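Local coordinates for protein putative cytochrome P450 hydroxylase (Chondromyces apiculatus DSM 436, PDB 6GMF) that is a heme-containing cytochrome P450 that acts as a versatile terpene monooxygenase, probably oxidising its substrates with molecular oxygen, at residues V12-Y17 and S379-R383; F185-S190 and L224-N228. The contacts are given in a common frame with arbitrary orientation. Residue numbers count along the deposited sequence, not the author numbering.

Contact 1 of 2, residues V12-Y17 and S379-R383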
ATOM      1  N   VAL A  12      -4.711   6.750  19.355  1.00 27.21           N
ATOM      2  CA  VAL A  12      -5.242   6.503  17.997  1.00 26.12           C
ATOM      3  C   VAL A  12      -4.164   5.830  17.140  1.00 25.51           C
ATOM      4  O   VAL A  12      -4.469   4.946  16.318  1.00 23.58           O
ATOM      5  CB  VAL A  12      -5.792   7.779  17.329  1.00 28.17           C
ATOM      6  CG1 VAL A  12      -6.184   7.515  15.877  1.00 29.34           C
ATOM      7  CG2 VAL A  12      -6.986   8.319  18.089  1.00 29.46           C
ATOM      8  N   LEU A  13      -2.913   6.243  17.310  1.00 24.58           N
ATOM      9  CA  LEU A  13      -1.796   5.679  16.572  1.00 25.57           C
ATOM     10  C   LEU A  13      -1.544   4.246  17.069  1.00 26.73           C
ATOM     11  O   LEU A  13      -1.277   3.313  16.276  1.00 28.50           O
ATOM     12  CB  LEU A  13      -0.581   6.605  16.706  1.00 28.12           C
ATOM     13  CG  LEU A  13      -0.526   7.845  15.783  1.00 35.37           C
ATOM     14  CD1 LEU A  13      -1.526   7.807  14.606  1.00 35.08           C
ATOM     15  CD2 LEU A  13      -0.691   9.139  16.570  1.00 40.20           C
ATOM     16  N   ARG A  14      -1.777   4.023  18.368  1.00 26.15           N
ATOM     17  CA  ARG A  14      -1.546   2.734  18.956  1.00 26.67           C
ATOM     18  C   ARG A  14      -2.613   1.739  18.526  1.00 26.03           C
ATOM     19  O   ARG A  14      -2.276   0.606  18.191  1.00 25.46           O
ATOM     20  CB  ARG A  14      -1.538   2.782  20.485  1.00 27.67           C
ATOM     21  CG  ARG A  14      -1.332   1.407  21.094  1.00 27.94           C
ATOM     22  CD  ARG A  14      -1.526   1.376  22.588  1.00 30.04           C
ATOM     23  NE  ARG A  14      -2.906   1.618  22.995  1.00 31.72           N
ATOM     24  CZ  ARG A  14      -3.903   0.728  23.006  1.00 27.65           C
ATOM     25  NH1 ARG A  14      -3.737  -0.509  22.563  1.00 30.69           N
ATOM     26  NH2 ARG A  14      -5.076   1.102  23.486  1.00 38.19           N
ATOM     27  N   ASN A  15      -3.883   2.163  18.588  1.00 23.89           N
ATOM     28  CA  ASN A  15      -4.966   1.310  18.301  1.00 24.42           C
ATOM     29  C   ASN A  15      -6.097   2.134  17.716  1.00 22.13           C
ATOM     30  O   ASN A  15      -7.051   2.504  18.383  1.00 24.07           O
ATOM     31  CB  ASN A  15      -5.449   0.509  19.519  1.00 24.58           C
ATOM     32  CG  ASN A  15      -6.691  -0.294  19.215  1.00 29.20           C
ATOM     33  OD1 ASN A  15      -6.958  -0.621  18.055  1.00 27.59           O
ATOM     34  ND2 ASN A  15      -7.524  -0.513  20.223  1.00 28.58           N
ATOM     35  N   PRO A  16      -6.076   2.371  16.391  1.00 21.26           N
ATOM     36  CA  PRO A  16      -7.110   3.167  15.742  1.00 20.81           C
ATOM     37  C   PRO A  16      -8.485   2.480  15.739  1.00 21.57           C
ATOM     38  O   PRO A  16      -9.505   3.133  15.541  1.00 21.28           O
ATOM     39  CB  PRO A  16      -6.538   3.364  14.324  1.00 21.47           C
ATOM     40  CG  PRO A  16      -5.700   2.132  14.116  1.00 20.25           C
ATOM     41  CD  PRO A  16      -5.067   1.869  15.466  1.00 22.32           C
ATOM     42  N   TYR A  17      -8.525   1.165  15.975  1.00 21.70           N
ATOM     43  CA  TYR A  17      -9.742   0.414  15.866  1.00 20.76           C
ATOM     44  C   TYR A  17     -10.729   0.732  16.994  1.00 22.96           C
ATOM     45  O   TYR A  17     -11.955   0.500  16.845  1.00 23.09           O
ATOM     46  CB  TYR A  17      -9.428  -1.082  15.785  1.00 20.73           C
ATOM     47  CG  TYR A  17      -8.466  -1.359  14.672  1.00 18.60           C
ATOM     48  CD1 TYR A  17      -8.911  -1.301  13.365  1.00 18.82           C
ATOM     49  CD2 TYR A  17      -7.111  -1.546  14.901  1.00 19.29           C
ATOM     50  CE1 TYR A  17      -8.042  -1.478  12.313  1.00 20.98           C
ATOM     51  CE2 TYR A  17      -6.227  -1.749  13.860  1.00 21.09           C
ATOM     52  CZ  TYR A  17      -6.698  -1.670  12.561  1.00 23.30           C
ATOM     53  OH  TYR A  17      -5.884  -1.887  11.485  1.00 23.92           O
ATOM     54  N   SER A 379       1.740   7.412  11.619  1.00 26.83           N
ATOM     55  CA  SER A 379       0.862   7.695  10.505  1.00 25.72           C
ATOM     56  C   SER A 379      -0.498   7.045  10.772  1.00 24.14           C
ATOM     57  O   SER A 379      -0.610   5.850  11.125  1.00 27.27           O
ATOM     58  CB  SER A 379       1.465   7.263   9.178  1.00 24.75           C
ATOM     59  OG  SER A 379       0.574   7.519   8.083  1.00 25.98           O
ATOM     60  N   PHE A 380      -1.534   7.869  10.660  1.00 22.33           N
ATOM     61  CA  PHE A 380      -2.919   7.433  10.655  1.00 20.87           C
ATOM     62  C   PHE A 380      -3.268   6.746   9.336  1.00 20.14           C
ATOM     63  O   PHE A 380      -4.163   5.888   9.299  1.00 21.27           O
ATOM     64  CB  PHE A 380      -3.828   8.661  10.768  1.00 21.84           C
ATOM     65  CG  PHE A 380      -5.298   8.366  10.806  1.00 20.73           C
ATOM     66  CD1 PHE A 380      -5.869   7.758  11.914  1.00 20.99           C
ATOM     67  CD2 PHE A 380      -6.133   8.756   9.771  1.00 20.27           C
ATOM     68  CE1 PHE A 380      -7.230   7.523  11.989  1.00 19.58           C
ATOM     69  CE2 PHE A 380      -7.500   8.537   9.854  1.00 22.88           C
ATOM     70  CZ  PHE A 380      -8.056   7.898  10.949  1.00 20.85           C
ATOM     71  N   PHE A 381      -2.561   7.154   8.288  1.00 19.23           N
ATOM     72  CA  PHE A 381      -2.928   6.816   6.906  1.00 19.34           C
ATOM     73  C   PHE A 381      -2.355   5.468   6.502  1.00 18.76           C
ATOM     74  O   PHE A 381      -3.088   4.710   5.855  1.00 18.31           O
ATOM     75  CB  PHE A 381      -2.478   7.936   5.977  1.00 21.45           C
ATOM     76  CG  PHE A 381      -3.143   9.228   6.379  1.00 24.14           C
ATOM     77  CD1 PHE A 381      -4.435   9.515   5.976  1.00 27.57           C
ATOM     78  CD2 PHE A 381      -2.517  10.101   7.253  1.00 28.43           C
ATOM     79  CE1 PHE A 381      -5.061  10.687   6.374  1.00 30.06           C
ATOM     80  CE2 PHE A 381      -3.140  11.281   7.638  1.00 27.77           C
ATOM     81  CZ  PHE A 381      -4.421  11.557   7.224  1.00 29.45           C
ATOM     82  N   ILE A 382      -1.081   5.206   6.821  1.00 18.14           N
ATOM     83  CA  ILE A 382      -0.431   3.930   6.535  1.00 19.40           C
ATOM     84  C   ILE A 382      -0.091   3.291   7.869  1.00 21.59           C
ATOM     85  O   ILE A 382       0.653   3.896   8.671  1.00 24.80           O
ATOM     86  CB  ILE A 382       0.833   4.127   5.688  1.00 20.38           C
ATOM     87  CG1 ILE A 382       0.519   4.777   4.350  1.00 22.33           C
ATOM     88  CG2 ILE A 382       1.520   2.782   5.464  1.00 22.87           C
ATOM     89  CD1 ILE A 382      -0.235   3.865   3.431  1.00 23.91           C
ATOM     90  N   ARG A 383      -0.562   2.066   8.078  1.00 18.13           N
ATOM     91  CA  ARG A 383      -0.355   1.299   9.334  1.00 21.46           C
ATOM     92  C   ARG A 383       0.853   0.362   9.134  1.00 19.86           C
ATOM     93  O   ARG A 383       0.773  -0.580   8.329  1.00 19.67           O
ATOM     94  CB  ARG A 383      -1.631   0.511   9.637  1.00 20.27           C
ATOM     95  CG  ARG A 383      -1.530  -0.366  10.869  1.00 23.79           C
ATOM     96  CD  ARG A 383      -1.901   0.411  12.098  1.00 23.27           C
ATOM     97  NE  ARG A 383      -2.293  -0.485  13.201  1.00 23.12           N
ATOM     98  CZ  ARG A 383      -2.128  -0.282  14.504  1.00 27.07           C
ATOM     99  NH1 ARG A 383      -1.669   0.859  14.952  1.00 29.05           N
ATOM    100  NH2 ARG A 383      -2.437  -1.245  15.356  1.00 28.50           N
TER

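Contact 2 of 2, residues F185-S190 and L224-N228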
ATOM      1  N   PHE A 185      14.947  11.381  -9.456  1.00 19.74           N
ATOM      2  CA  PHE A 185      14.109  10.274  -9.974  1.00 19.76           C
ATOM      3  C   PHE A 185      13.704  10.553 -11.416  1.00 19.57           C
ATOM      4  O   PHE A 185      13.870   9.726 -12.297  1.00 19.54           O
ATOM      5  CB  PHE A 185      12.854  10.079  -9.116  1.00 19.39           C
ATOM      6  CG  PHE A 185      11.913   8.998  -9.617  1.00 18.39           C
ATOM      7  CD1 PHE A 185      10.951   9.287 -10.586  1.00 19.73           C
ATOM      8  CD2 PHE A 185      12.019   7.687  -9.177  1.00 21.20           C
ATOM      9  CE1 PHE A 185      10.116   8.299 -11.089  1.00 21.86           C
ATOM     10  CE2 PHE A 185      11.163   6.700  -9.668  1.00 20.36           C
ATOM     11  CZ  PHE A 185      10.217   7.004 -10.619  1.00 20.08           C
ATOM     12  N   TYR A 186      13.180  11.747 -11.637  1.00 21.16           N
ATOM     13  CA  TYR A 186      12.650  12.072 -12.968  1.00 21.13           C
ATOM     14  C   TYR A 186      13.784  12.337 -13.966  1.00 20.38           C
ATOM     15  O   TYR A 186      13.672  11.984 -15.107  1.00 22.01           O
ATOM     16  CB  TYR A 186      11.679  13.249 -12.936  1.00 22.52           C
ATOM     17  CG  TYR A 186      10.322  12.913 -12.372  1.00 24.50           C
ATOM     18  CD1 TYR A 186       9.610  11.832 -12.866  1.00 26.30           C
ATOM     19  CD2 TYR A 186       9.777  13.627 -11.333  1.00 24.82           C
ATOM     20  CE1 TYR A 186       8.353  11.513 -12.381  1.00 26.85           C
ATOM     21  CE2 TYR A 186       8.514  13.327 -10.837  1.00 25.92           C
ATOM     22  CZ  TYR A 186       7.818  12.246 -11.344  1.00 24.53           C
ATOM     23  OH  TYR A 186       6.563  11.941 -10.897  1.00 27.13           O
ATOM     24  N   ALA A 187      14.923  12.847 -13.489  1.00 20.74           N
ATOM     25  CA  ALA A 187      16.044  13.078 -14.375  1.00 21.00           C
ATOM     26  C   ALA A 187      16.544  11.721 -14.882  1.00 21.45           C
ATOM     27  O   ALA A 187      16.711  11.476 -16.082  1.00 24.56           O
ATOM     28  CB  ALA A 187      17.104  13.865 -13.637  1.00 24.92           C
ATOM     29  N   TYR A 188      16.697  10.784 -13.952  1.00 18.87           N
ATOM     30  CA  TYR A 188      17.168   9.493 -14.313  1.00 19.29           C
ATOM     31  C   TYR A 188      16.147   8.786 -15.210  1.00 20.31           C
ATOM     32  O   TYR A 188      16.480   8.245 -16.299  1.00 19.67           O
ATOM     33  CB  TYR A 188      17.451   8.660 -13.058  1.00 17.92           C
ATOM     34  CG  TYR A 188      17.789   7.229 -13.413  1.00 17.02           C
ATOM     35  CD1 TYR A 188      18.928   6.950 -14.154  1.00 17.94           C
ATOM     36  CD2 TYR A 188      16.980   6.152 -13.061  1.00 17.69           C
ATOM     37  CE1 TYR A 188      19.265   5.659 -14.525  1.00 20.37           C
ATOM     38  CE2 TYR A 188      17.307   4.853 -13.425  1.00 18.57           C
ATOM     39  CZ  TYR A 188      18.448   4.612 -14.166  1.00 21.07           C
ATOM     40  OH  TYR A 188      18.787   3.340 -14.528  1.00 23.31           O
ATOM     41  N   PHE A 189      14.882   8.754 -14.801  1.00 19.58           N
ATOM     42  CA  PHE A 189      13.950   7.989 -15.650  1.00 19.38           C
ATOM     43  C   PHE A 189      13.701   8.674 -16.998  1.00 19.55           C
ATOM     44  O   PHE A 189      13.376   8.003 -17.944  1.00 21.84           O
ATOM     45  CB  PHE A 189      12.694   7.646 -14.850  1.00 19.38           C
ATOM     46  CG  PHE A 189      12.892   6.418 -14.023  1.00 19.28           C
ATOM     47  CD1 PHE A 189      12.841   5.170 -14.614  1.00 22.04           C
ATOM     48  CD2 PHE A 189      13.130   6.518 -12.672  1.00 20.51           C
ATOM     49  CE1 PHE A 189      13.067   4.029 -13.861  1.00 22.20           C
ATOM     50  CE2 PHE A 189      13.297   5.377 -11.908  1.00 21.45           C
ATOM     51  CZ  PHE A 189      13.296   4.138 -12.510  1.00 22.68           C
ATOM     52  N   SER A 190      13.918   9.980 -17.095  1.00 18.90           N
ATOM     53  CA  SER A 190      13.850  10.664 -18.423  1.00 23.08           C
ATOM     54  C   SER A 190      14.914  10.064 -19.345  1.00 23.73           C
ATOM     55  O   SER A 190      14.667   9.775 -20.513  1.00 25.06           O
ATOM     56  CB  SER A 190      14.059  12.157 -18.310  1.00 27.17           C
ATOM     57  OG  SER A 190      13.025  12.773 -17.594  1.00 30.70           O
ATOM     58  N   LEU A 224       6.490   8.721 -16.992  1.00 20.14           N
ATOM     59  CA  LEU A 224       7.334   9.054 -15.835  1.00 20.81           C
ATOM     60  C   LEU A 224       6.456   9.138 -14.593  1.00 21.19           C
ATOM     61  O   LEU A 224       6.853   8.665 -13.525  1.00 21.79           O
ATOM     62  CB  LEU A 224       8.064  10.380 -16.068  1.00 22.34           C
ATOM     63  CG  LEU A 224       9.042  10.355 -17.242  1.00 23.74           C
ATOM     64  CD1 LEU A 224       9.637  11.735 -17.443  1.00 27.16           C
ATOM     65  CD2 LEU A 224      10.127   9.304 -17.023  1.00 25.49           C
ATOM     66  N   SER A 225       5.297   9.801 -14.718  1.00 21.13           N
ATOM     67  CA  SER A 225       4.411   9.941 -13.568  1.00 20.60           C
ATOM     68  C   SER A 225       3.946   8.563 -13.065  1.00 19.78           C
ATOM     69  O   SER A 225       3.879   8.372 -11.831  1.00 18.14           O
ATOM     70  CB  SER A 225       3.265  10.852 -13.861  1.00 22.87           C
ATOM     71  OG  SER A 225       2.277  10.728 -12.844  1.00 25.19           O
ATOM     72  N   PHE A 226       3.678   7.613 -13.968  1.00 18.14           N
ATOM     73  CA  PHE A 226       3.224   6.288 -13.570  1.00 19.28           C
ATOM     74  C   PHE A 226       4.375   5.504 -12.892  1.00 18.89           C
ATOM     75  O   PHE A 226       4.153   4.825 -11.872  1.00 19.46           O
ATOM     76  CB  PHE A 226       2.565   5.530 -14.713  1.00 20.00           C
ATOM     77  CG  PHE A 226       2.000   4.197 -14.280  1.00 17.81           C
ATOM     78  CD1 PHE A 226       0.865   4.125 -13.461  1.00 18.00           C
ATOM     79  CD2 PHE A 226       2.605   3.024 -14.652  1.00 18.37           C
ATOM     80  CE1 PHE A 226       0.361   2.900 -13.058  1.00 18.14           C
ATOM     81  CE2 PHE A 226       2.091   1.799 -14.248  1.00 19.33           C
ATOM     82  CZ  PHE A 226       0.968   1.744 -13.455  1.00 19.48           C
ATOM     83  N   ALA A 227       5.602   5.635 -13.413  1.00 18.47           N
ATOM     84  CA  ALA A 227       6.769   5.059 -12.784  1.00 17.35           C
ATOM     85  C   ALA A 227       6.886   5.548 -11.332  1.00 18.98           C
ATOM     86  O   ALA A 227       7.143   4.773 -10.413  1.00 18.13           O
ATOM     87  CB  ALA A 227       8.009   5.366 -13.579  1.00 18.01           C
ATOM     88  N   ASN A 228       6.737   6.866 -11.125  1.00 19.60           N
ATOM     89  CA  ASN A 228       6.862   7.466  -9.842  1.00 19.50           C
ATOM     90  C   ASN A 228       5.742   6.914  -8.949  1.00 20.11           C
ATOM     91  O   ASN A 228       5.965   6.619  -7.754  1.00 19.22           O
ATOM     92  CB  ASN A 228       6.769   8.995  -9.949  1.00 20.25           C
ATOM     93  CG  ASN A 228       6.901   9.709  -8.626  1.00 22.02           C
ATOM     94  OD1 ASN A 228       8.018   9.955  -8.167  1.00 27.56           O
ATOM     95  ND2 ASN A 228       5.794  10.022  -7.999  1.00 24.01           N
TER

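Contact 1 of 2, residues V12-Y17 and S379-R383
R383 dominates the polar side of this contact. Its guanidinium reaches the C-terminal end of helix 10-14, where R383 NH1 lies 2.8 Å from L13 O, and both R383 NH1 (3.3 Å) and R383 NH2 (3.4 Å) donate weak hydrogen bonds to R14 O. The two carbonyls lie near the guanidinium plane. P16 CD sits over one face of the guanidinium, 3.6 Å from R383 NH1, while R383 NH2 approaches the edge of the Y17 ring, 4.1 Å from Y17 CE2. Within 12-17, N15 separates the two helices and N-caps the second, N15 OD1 accepting from Y17 N at 3.2 Å.

In the apolar part, V12 CG1 packs 4.0 Å from F380 CD1. The L13 methyl lies on the backbone of S379 and F380, with L13 CD1 3.9 Å from F380 N. S379 OG accepts from F381 N (3.2 Å) and I382 N (3.1 Å), an ST turn and ST motif in the loop.

E277 forms a salt bridge with R383 NE and a hydrogen bond with Y17 OH, and W376 makes a cation-pi contact with R383. The loop thus joins the N-terminal helices through weak arginine-carbonyl hydrogen bonds and close packing, with the charge met by E277.

Contact 2 of 2, residues F185-S190 and L224-N228
L224 gives up the most surface here, lying across the last turn of 185-190. L224 CD2 packs 3.7 Å from F189 CB and 3.6 Å from F189 O, and L224 CD1 comes within 3.5 Å of S190 OG. That hydroxyl donates to Y186 O (2.7 Å), so it is satisfied within its own helix and meets L224 by van der Waals contact.

Y186 extends along the other helix, its ring spanning the turn from L224 to N228. Y186 CD1 lies 3.8 Å from L224 CB, and the ring turns its edge to the leucine carbonyl, with Y186 CE1 3.4 Å from L224 O, an oxygen that already accepts the helical hydrogen bond from N228 N (3.0 Å). The phenol ends close against the asparagine, Y186 OH being 3.1 Å from N228 CB.

N228, one turn after L224, meets F185 as well. F185 CZ is 3.5 Å from N228 CA and 4.0 Å from A227 CB, and N228 OD1 lies over a face of the F185 ring, buried without a polar partner in the model. W159 and M163 of helix 153-163 also touch F185.

The axes of the two short segments approach to 10.4 Å, with 123° between their N-to-C directions, a steep crossing held by van der Waals packing. On the other side of helix 220-251, F226 points away from this interface and touches the heme. The pair corresponds to helix G crossing the N-terminal part of the long helix I, a characteristic of the cytochrome P450 fold.

In the fold
From the N terminus, the chain passes through helices 10-14 and 16-26, whose partner, 379-383, comes almost at the other end of the chain; contact 1 therefore closes a loop of some 360 residues. Contact 2 falls wholly within that loop and closes a much shorter one, bringing helix 177-198 back against the start of helix 220-251 after helix 204-210. The two lie on opposite sides of the chain's centre, about 31 Å between centres, and do not touch. Helix 220-251 relates them: its early turns belong to contact 2, while the side chains of S240 and N244 farther along hydrogen-bond to the carbonyl oxygen of R383.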